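Long-range contact in RNA-dependent RNA polymerase (Taggert virus, PDB 6DX3), which probably cleaves ubiquitin or ubiquitin-like modifiers from host proteins through its viral OTU cysteine protease domain: residues Ile61-Trp73 with Asp85-Glu98. Sequence-based numbering, arbitrary orientation.
Sequences IKEQVREAAGLFW and DLNGYLARIMKPNE
Lys62 supplies the polar grip between these segments: its amino group donates to Lys95 O, with NZ to O 2.7 Å, meeting it from above the carbonyl plane. CG lies anti to the backbone N (chi1 -168°) and the rest of the chain is extended, a reach that suits lysine to crossing from the helix to the turn beyond helix 86-93. NZ also donates to two waters. One water donates onward to Glu98 O and the other accepts from Asn97 N, so a single ammonium group ties together the type II turn of Lys95 to Glu98. At this end flexible Met94, bent at chi2 and chi3, brings SD to 3.7 Å from Arg66 CD and its methyl against Lys62 O.

Helix 57-72, in its part from Ile61 on, runs antiparallel to helix 86-93, the segment axes at 171° and 10.8 Å apart, in the helical part of the OTU protease domain; helix 102-112 touches both, and Tyr89 OH bonds to Glu104 there.

Aromatic packing closes the other end. Leu86 CA sits over the six-membered ring of Trp73, 4.0 Å from its centroid, in a CH-pi contact; the broad indole thus covers the first turn of helix 86-93, which Asp85 N-caps through OD1 to Gly88 N. Trp73 CZ3 also lies 3.5 Å from Tyr89 CG, over one face of the phenol ring, the two ring planes inclined at 46°.

Between these ends the packing is apolar. Val65 CG1 meets Ile93 CD1. Alanine suits position 69 because its lone methyl lets the helix come close, with Ala69 CB at the Tyr89 ring edge, 3.7 Å from CE2, and against Leu90 CD2.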
ATOM      1  N   ILE A  61     -11.030   3.857   3.446  1.00 29.29           N
ATOM      2  CA  ILE A  61      -9.829   3.066   3.688  1.00 27.20           C
ATOM      3  C   ILE A  61      -9.294   3.312   5.089  1.00 27.78           C
ATOM      4  O   ILE A  61      -8.953   2.369   5.814  1.00 28.57           O
ATOM      5  CB  ILE A  61      -8.771   3.383   2.614  1.00 25.23           C
ATOM      6  CG1 ILE A  61      -9.321   3.070   1.223  1.00 25.96           C
ATOM      7  CG2 ILE A  61      -7.489   2.607   2.867  1.00 21.46           C
ATOM      8  CD1 ILE A  61      -9.819   1.649   1.081  1.00 24.35           C
ATOM      9  N   LYS A  62      -9.221   4.582   5.495  1.00 28.57           N
ATOM     10  CA  LYS A  62      -8.619   4.940   6.776  1.00 28.48           C
ATOM     11  C   LYS A  62      -9.428   4.400   7.950  1.00 26.46           C
ATOM     12  O   LYS A  62      -8.858   3.985   8.965  1.00 25.63           O
ATOM     13  CB  LYS A  62      -8.481   6.461   6.861  1.00 30.30           C
ATOM     14  CG  LYS A  62      -7.617   6.970   7.990  1.00 30.91           C
ATOM     15  CD  LYS A  62      -7.180   8.406   7.719  1.00 31.07           C
ATOM     16  CE  LYS A  62      -6.667   9.069   8.986  1.00 32.48           C
ATOM     17  NZ  LYS A  62      -5.841  10.280   8.719  1.00 31.86           N
ATOM     18  N   GLU A  63     -10.757   4.402   7.836  1.00 26.08           N
ATOM     19  CA  GLU A  63     -11.581   3.841   8.901  1.00 26.70           C
ATOM     20  C   GLU A  63     -11.379   2.335   9.018  1.00 25.67           C
ATOM     21  O   GLU A  63     -11.378   1.787  10.126  1.00 25.73           O
ATOM     22  CB  GLU A  63     -13.053   4.170   8.655  1.00 27.80           C
ATOM     23  CG  GLU A  63     -13.358   5.657   8.630  1.00 27.45           C
ATOM     24  CD  GLU A  63     -14.756   5.948   8.134  1.00 29.66           C
ATOM     25  OE1 GLU A  63     -15.402   5.019   7.606  1.00 30.77           O
ATOM     26  OE2 GLU A  63     -15.207   7.104   8.269  1.00 31.76           O
ATOM     27  N   GLN A  64     -11.199   1.653   7.883  1.00 24.10           N
ATOM     28  CA  GLN A  64     -10.949   0.219   7.907  1.00 23.08           C
ATOM     29  C   GLN A  64      -9.594  -0.107   8.521  1.00 23.81           C
ATOM     30  O   GLN A  64      -9.450  -1.146   9.174  1.00 23.04           O
ATOM     31  CB  GLN A  64     -11.038  -0.348   6.491  1.00 25.81           C
ATOM     32  CG  GLN A  64     -12.451  -0.413   5.933  1.00 29.20           C
ATOM     33  CD  GLN A  64     -13.256  -1.544   6.537  1.00 32.04           C
ATOM     34  OE1 GLN A  64     -12.802  -2.685   6.587  1.00 33.00           O
ATOM     35  NE2 GLN A  64     -14.455  -1.229   7.007  1.00 34.55           N
ATOM     36  N   VAL A  65      -8.596   0.760   8.323  1.00 23.78           N
ATOM     37  CA  VAL A  65      -7.274   0.522   8.896  1.00 24.24           C
ATOM     38  C   VAL A  65      -7.336   0.569  10.418  1.00 25.07           C
ATOM     39  O   VAL A  65      -6.709  -0.251  11.102  1.00 26.07           O
ATOM     40  CB  VAL A  65      -6.260   1.541   8.336  1.00 22.77           C
ATOM     41  CG1 VAL A  65      -4.963   1.509   9.134  1.00 23.25           C
ATOM     42  CG2 VAL A  65      -5.988   1.269   6.863  1.00 21.44           C
ATOM     43  N   ARG A  66      -8.104   1.512  10.974  1.00 26.02           N
ATOM     44  CA  ARG A  66      -8.197   1.632  12.427  1.00 26.74           C
ATOM     45  C   ARG A  66      -8.795   0.378  13.056  1.00 27.93           C
ATOM     46  O   ARG A  66      -8.307  -0.097  14.090  1.00 29.82           O
ATOM     47  CB  ARG A  66      -9.025   2.861  12.806  1.00 29.29           C
ATOM     48  CG  ARG A  66      -9.362   2.932  14.292  1.00 32.96           C
ATOM     49  CD  ARG A  66     -10.083   4.220  14.649  1.00 36.46           C
ATOM     50  NE  ARG A  66     -11.341   4.350  13.924  1.00 36.13           N
ATOM     51  CZ  ARG A  66     -12.016   5.486  13.789  1.00 36.95           C
ATOM     52  NH1 ARG A  66     -11.554   6.605  14.331  1.00 38.54           N
ATOM     53  NH2 ARG A  66     -13.150   5.504  13.106  1.00 35.51           N
ATOM     54  N   GLU A  67      -9.859  -0.168  12.460  1.00 26.87           N
ATOM     55  CA  GLU A  67     -10.423  -1.408  12.981  1.00 27.25           C
ATOM     56  C   GLU A  67      -9.516  -2.596  12.687  1.00 27.34           C
ATOM     57  O   GLU A  67      -9.433  -3.525  13.501  1.00 28.49           O
ATOM     58  CB  GLU A  67     -11.822  -1.640  12.406  1.00 29.62           C
ATOM     59  CG  GLU A  67     -12.886  -0.722  12.997  1.00 33.40           C
ATOM     60  CD  GLU A  67     -14.213  -0.804  12.270  1.00 35.84           C
ATOM     61  OE1 GLU A  67     -14.781  -1.914  12.181  1.00 36.41           O
ATOM     62  OE2 GLU A  67     -14.688   0.245  11.785  1.00 36.89           O
ATOM     63  N   ALA A  68      -8.827  -2.584  11.543  1.00 26.38           N
ATOM     64  CA  ALA A  68      -7.865  -3.642  11.251  1.00 25.87           C
ATOM     65  C   ALA A  68      -6.729  -3.645  12.266  1.00 24.73           C
ATOM     66  O   ALA A  68      -6.256  -4.710  12.678  1.00 25.26           O
ATOM     67  CB  ALA A  68      -7.315  -3.482   9.836  1.00 24.71           C
ATOM     68  N   ALA A  69      -6.275  -2.456  12.677  1.00 24.32           N
ATOM     69  CA  ALA A  69      -5.239  -2.369  13.701  1.00 23.75           C
ATOM     70  C   ALA A  69      -5.715  -2.959  15.022  1.00 23.11           C
ATOM     71  O   ALA A  69      -4.982  -3.709  15.677  1.00 23.01           O
ATOM     72  CB  ALA A  69      -4.812  -0.913  13.892  1.00 24.35           C
ATOM     73  N   GLY A  70      -6.944  -2.640  15.426  1.00 24.21           N
ATOM     74  CA  GLY A  70      -7.473  -3.188  16.663  1.00 26.99           C
ATOM     75  C   GLY A  70      -7.670  -4.690  16.625  1.00 26.47           C
ATOM     76  O   GLY A  70      -7.628  -5.348  17.669  1.00 26.64           O
ATOM     77  N   LEU A  71      -7.880  -5.255  15.433  1.00 25.61           N
ATOM     78  CA  LEU A  71      -8.117  -6.691  15.316  1.00 24.52           C
ATOM     79  C   LEU A  71      -6.818  -7.486  15.278  1.00 23.30           C
ATOM     80  O   LEU A  71      -6.756  -8.605  15.802  1.00 23.41           O
ATOM     81  CB  LEU A  71      -8.935  -6.990  14.060  1.00 23.63           C
ATOM     82  CG  LEU A  71     -10.427  -6.643  14.012  1.00 23.92           C
ATOM     83  CD1 LEU A  71     -10.900  -6.611  12.570  1.00 24.25           C
ATOM     84  CD2 LEU A  71     -11.243  -7.641  14.809  1.00 24.75           C
ATOM     85  N   PHE A  72      -5.772  -6.935  14.661  1.00 19.80           N
ATOM     86  CA  PHE A  72      -4.589  -7.711  14.309  1.00 20.75           C
ATOM     87  C   PHE A  72      -3.311  -7.195  14.962  1.00 23.36           C
ATOM     88  O   PHE A  72      -2.225  -7.682  14.624  1.00 24.17           O
ATOM     89  CB  PHE A  72      -4.408  -7.736  12.788  1.00 20.69           C
ATOM     90  CG  PHE A  72      -5.554  -8.374  12.044  1.00 24.79           C
ATOM     91  CD1 PHE A  72      -5.730  -9.750  12.067  1.00 24.64           C
ATOM     92  CD2 PHE A  72      -6.438  -7.603  11.311  1.00 25.41           C
ATOM     93  CE1 PHE A  72      -6.771 -10.341  11.380  1.00 27.33           C
ATOM     94  CE2 PHE A  72      -7.485  -8.186  10.624  1.00 26.61           C
ATOM     95  CZ  PHE A  72      -7.653  -9.558  10.658  1.00 26.20           C
ATOM     96  N   TRP A  73      -3.407  -6.238  15.889  1.00 23.41           N
ATOM     97  CA  TRP A  73      -2.206  -5.647  16.472  1.00 24.36           C
ATOM     98  C   TRP A  73      -1.326  -6.703  17.132  1.00 25.76           C
ATOM     99  O   TRP A  73      -0.112  -6.751  16.898  1.00 27.15           O
ATOM    100  CB  TRP A  73      -2.584  -4.566  17.485  1.00 25.10           C
ATOM    101  CG  TRP A  73      -1.389  -3.900  18.110  1.00 25.51           C
ATOM    102  CD1 TRP A  73      -0.749  -4.269  19.260  1.00 25.83           C
ATOM    103  CD2 TRP A  73      -0.689  -2.752  17.612  1.00 25.11           C
ATOM    104  NE1 TRP A  73       0.300  -3.419  19.509  1.00 25.84           N
ATOM    105  CE2 TRP A  73       0.358  -2.480  18.513  1.00 25.53           C
ATOM    106  CE3 TRP A  73      -0.850  -1.927  16.495  1.00 24.82           C
ATOM    107  CZ2 TRP A  73       1.242  -1.421  18.331  1.00 27.32           C
ATOM    108  CZ3 TRP A  73       0.027  -0.874  16.315  1.00 26.39           C
ATOM    109  CH2 TRP A  73       1.063  -0.631  17.230  1.00 27.70           C
ATOM    110  N   ASP A  85       2.438   1.587  21.309  1.00 38.42           N
ATOM    111  CA  ASP A  85       1.380   0.634  21.589  1.00 37.29           C
ATOM    112  C   ASP A  85       0.174   0.974  20.712  1.00 33.70           C
ATOM    113  O   ASP A  85       0.192   1.932  19.937  1.00 31.93           O
ATOM    114  CB  ASP A  85       1.027   0.625  23.079  1.00 41.48           C
ATOM    115  CG  ASP A  85       0.585   1.982  23.591  1.00 44.98           C
ATOM    116  OD1 ASP A  85       0.651   2.969  22.830  1.00 45.99           O
ATOM    117  OD2 ASP A  85       0.171   2.060  24.765  1.00 48.12           O
ATOM    118  N   LEU A  86      -0.887   0.176  20.839  1.00 32.18           N
ATOM    119  CA  LEU A  86      -2.044   0.356  19.967  1.00 31.55           C
ATOM    120  C   LEU A  86      -2.711   1.709  20.194  1.00 33.43           C
ATOM    121  O   LEU A  86      -3.073   2.396  19.233  1.00 31.90           O
ATOM    122  CB  LEU A  86      -3.040  -0.784  20.179  1.00 31.98           C
ATOM    123  CG  LEU A  86      -4.329  -0.756  19.355  1.00 32.03           C
ATOM    124  CD1 LEU A  86      -4.038  -0.701  17.857  1.00 29.24           C
ATOM    125  CD2 LEU A  86      -5.183  -1.967  19.694  1.00 32.55           C
ATOM    126  N   ASN A  87      -2.870   2.112  21.459  1.00 36.83           N
ATOM    127  CA  ASN A  87      -3.546   3.373  21.758  1.00 40.92           C
ATOM    128  C   ASN A  87      -2.772   4.565  21.209  1.00 40.09           C
ATOM    129  O   ASN A  87      -3.369   5.512  20.684  1.00 40.25           O
ATOM    130  CB  ASN A  87      -3.744   3.523  23.265  1.00 46.70           C
ATOM    131  CG  ASN A  87      -4.705   2.507  23.830  1.00 50.34           C
ATOM    132  OD1 ASN A  87      -4.408   1.840  24.822  1.00 53.26           O
ATOM    133  ND2 ASN A  87      -5.871   2.380  23.203  1.00 50.48           N
ATOM    134  N   GLY A  88      -1.443   4.547  21.338  1.00 39.61           N
ATOM    135  CA  GLY A  88      -0.640   5.631  20.802  1.00 38.75           C
ATOM    136  C   GLY A  88      -0.522   5.588  19.293  1.00 35.88           C
ATOM    137  O   GLY A  88      -0.429   6.635  18.643  1.00 35.07           O
ATOM    138  N   TYR A  89      -0.527   4.386  18.714  1.00 33.60           N
ATOM    139  CA  TYR A  89      -0.476   4.258  17.262  1.00 30.63           C
ATOM    140  C   TYR A  89      -1.725   4.846  16.619  1.00 28.90           C
ATOM    141  O   TYR A  89      -1.637   5.619  15.658  1.00 29.62           O
ATOM    142  CB  TYR A  89      -0.302   2.788  16.880  1.00 27.60           C
ATOM    143  CG  TYR A  89      -0.576   2.464  15.428  1.00 26.37           C
ATOM    144  CD1 TYR A  89       0.388   2.684  14.452  1.00 25.56           C
ATOM    145  CD2 TYR A  89      -1.794   1.917  15.036  1.00 25.49           C
ATOM    146  CE1 TYR A  89       0.144   2.379  13.128  1.00 24.58           C
ATOM    147  CE2 TYR A  89      -2.048   1.609  13.713  1.00 24.20           C
ATOM    148  CZ  TYR A  89      -1.077   1.840  12.763  1.00 24.66           C
ATOM    149  OH  TYR A  89      -1.325   1.534  11.443  1.00 23.69           O
ATOM    150  N   LEU A  90      -2.902   4.498  17.150  1.00 27.90           N
ATOM    151  CA  LEU A  90      -4.149   5.016  16.594  1.00 27.83           C
ATOM    152  C   LEU A  90      -4.250   6.525  16.773  1.00 29.98           C
ATOM    153  O   LEU A  90      -4.766   7.227  15.896  1.00 27.11           O
ATOM    154  CB  LEU A  90      -5.346   4.318  17.246  1.00 27.60           C
ATOM    155  CG  LEU A  90      -5.510   2.818  16.982  1.00 26.33           C
ATOM    156  CD1 LEU A  90      -6.671   2.251  17.791  1.00 27.71           C
ATOM    157  CD2 LEU A  90      -5.700   2.538  15.495  1.00 23.68           C
ATOM    158  N   ALA A  91      -3.760   7.045  17.902  1.00 33.01           N
ATOM    159  CA  ALA A  91      -3.826   8.484  18.135  1.00 35.46           C
ATOM    160  C   ALA A  91      -3.017   9.260  17.102  1.00 35.87           C
ATOM    161  O   ALA A  91      -3.331  10.420  16.810  1.00 37.56           O
ATOM    162  CB  ALA A  91      -3.344   8.814  19.548  1.00 36.31           C
ATOM    163  N   ARG A  92      -1.981   8.639  16.536  1.00 33.77           N
ATOM    164  CA  ARG A  92      -1.174   9.291  15.513  1.00 34.86           C
ATOM    165  C   ARG A  92      -1.779   9.146  14.121  1.00 32.10           C
ATOM    166  O   ARG A  92      -1.987  10.146  13.430  1.00 31.05           O
ATOM    167  CB  ARG A  92       0.250   8.730  15.519  1.00 35.33           C
ATOM    168  CG  ARG A  92       1.076   9.183  14.328  1.00 37.29           C
ATOM    169  CD  ARG A  92       2.514   8.691  14.413  1.00 38.29           C
ATOM    170  NE  ARG A  92       2.600   7.233  14.395  1.00 35.44           N
ATOM    171  CZ  ARG A  92       2.582   6.501  13.287  1.00 33.20           C
ATOM    172  NH1 ARG A  92       2.477   7.090  12.103  1.00 32.92           N
ATOM    173  NH2 ARG A  92       2.672   5.180  13.361  1.00 31.74           N
ATOM    174  N   ILE A  93      -2.062   7.912  13.694  1.00 31.49           N
ATOM    175  CA  ILE A  93      -2.489   7.693  12.317  1.00 31.50           C
ATOM    176  C   ILE A  93      -3.895   8.217  12.061  1.00 32.79           C
ATOM    177  O   ILE A  93      -4.255   8.461  10.905  1.00 33.47           O
ATOM    178  CB  ILE A  93      -2.392   6.203  11.945  1.00 30.04           C
ATOM    179  CG1 ILE A  93      -3.394   5.376  12.752  1.00 31.61           C
ATOM    180  CG2 ILE A  93      -0.973   5.699  12.154  1.00 30.37           C
ATOM    181  CD1 ILE A  93      -3.845   4.111  12.047  1.00 30.02           C
ATOM    182  N   MET A  94      -4.700   8.399  13.105  1.00 32.94           N
ATOM    183  CA  MET A  94      -6.039   8.945  12.938  1.00 34.58           C
ATOM    184  C   MET A  94      -6.055  10.464  12.849  1.00 36.60           C
ATOM    185  O   MET A  94      -7.132  11.047  12.700  1.00 37.74           O
ATOM    186  CB  MET A  94      -6.939   8.476  14.082  1.00 37.48           C
ATOM    187  CG  MET A  94      -7.307   7.004  13.998  1.00 36.77           C
ATOM    188  SD  MET A  94      -8.261   6.642  12.513  1.00 36.24           S
ATOM    189  CE  MET A  94      -7.066   5.779  11.506  1.00 29.18           C
ATOM    190  N   LYS A  95      -4.898  11.111  12.937  1.00 36.43           N
ATOM    191  CA  LYS A  95      -4.843  12.549  12.741  1.00 37.78           C
ATOM    192  C   LYS A  95      -5.169  12.886  11.289  1.00 35.72           C
ATOM    193  O   LYS A  95      -4.765  12.157  10.377  1.00 32.36           O
ATOM    194  CB  LYS A  95      -3.461  13.089  13.102  1.00 39.93           C
ATOM    195  CG  LYS A  95      -3.169  13.131  14.590  1.00 42.62           C
ATOM    196  CD  LYS A  95      -1.783  13.699  14.848  1.00 46.01           C
ATOM    197  CE  LYS A  95      -1.705  14.392  16.198  1.00 50.60           C
ATOM    198  NZ  LYS A  95      -1.884  13.431  17.320  1.00 51.07           N
ATOM    199  N   PRO A  96      -5.900  13.973  11.042  1.00 38.04           N
ATOM    200  CA  PRO A  96      -6.187  14.363   9.657  1.00 37.88           C
ATOM    201  C   PRO A  96      -4.910  14.699   8.906  1.00 38.09           C
ATOM    202  O   PRO A  96      -3.997  15.327   9.447  1.00 39.32           O
ATOM    203  CB  PRO A  96      -7.093  15.590   9.812  1.00 41.03           C
ATOM    204  CG  PRO A  96      -7.636  15.501  11.207  1.00 42.41           C
ATOM    205  CD  PRO A  96      -6.554  14.861  12.017  1.00 41.22           C
ATOM    206  N   ASN A  97      -4.853  14.257   7.649  1.00 37.80           N
ATOM    207  CA  ASN A  97      -3.737  14.508   6.735  1.00 40.17           C
ATOM    208  C   ASN A  97      -2.418  13.930   7.240  1.00 37.27           C
ATOM    209  O   ASN A  97      -1.344  14.404   6.854  1.00 32.91           O
ATOM    210  CB  ASN A  97      -3.576  16.003   6.446  1.00 46.28           C
ATOM    211  CG  ASN A  97      -4.377  16.451   5.246  1.00 50.04           C
ATOM    212  OD1 ASN A  97      -4.048  16.117   4.106  1.00 50.78           O
ATOM    213  ND2 ASN A  97      -5.436  17.213   5.492  1.00 51.34           N
ATOM    214  N   GLU A  98      -2.471  12.910   8.087  1.00 34.72           N
ATOM    215  CA  GLU A  98      -1.270  12.277   8.614  1.00 32.59           C
ATOM    216  C   GLU A  98      -0.785  11.192   7.661  1.00 32.26           C
ATOM    217  O   GLU A  98      -1.582  10.424   7.114  1.00 31.50           O
ATOM    218  CB  GLU A  98      -1.540  11.692   9.999  1.00 32.90           C
ATOM    219  CG  GLU A  98      -0.339  11.026  10.651  1.00 34.43           C
ATOM    220  CD  GLU A  98       0.683  12.019  11.179  1.00 38.86           C
ATOM    221  OE1 GLU A  98       0.402  13.237  11.188  1.00 41.16           O
ATOM    222  OE2 GLU A  98       1.775  11.573  11.584  1.00 39.43           O
TER
HETATM  223  O   HOH W   1      -4.505  10.581   6.595  1.00 20.19           O
HETATM  224  O   HOH W   2      -7.248  12.106   7.452  1.00 42.00           O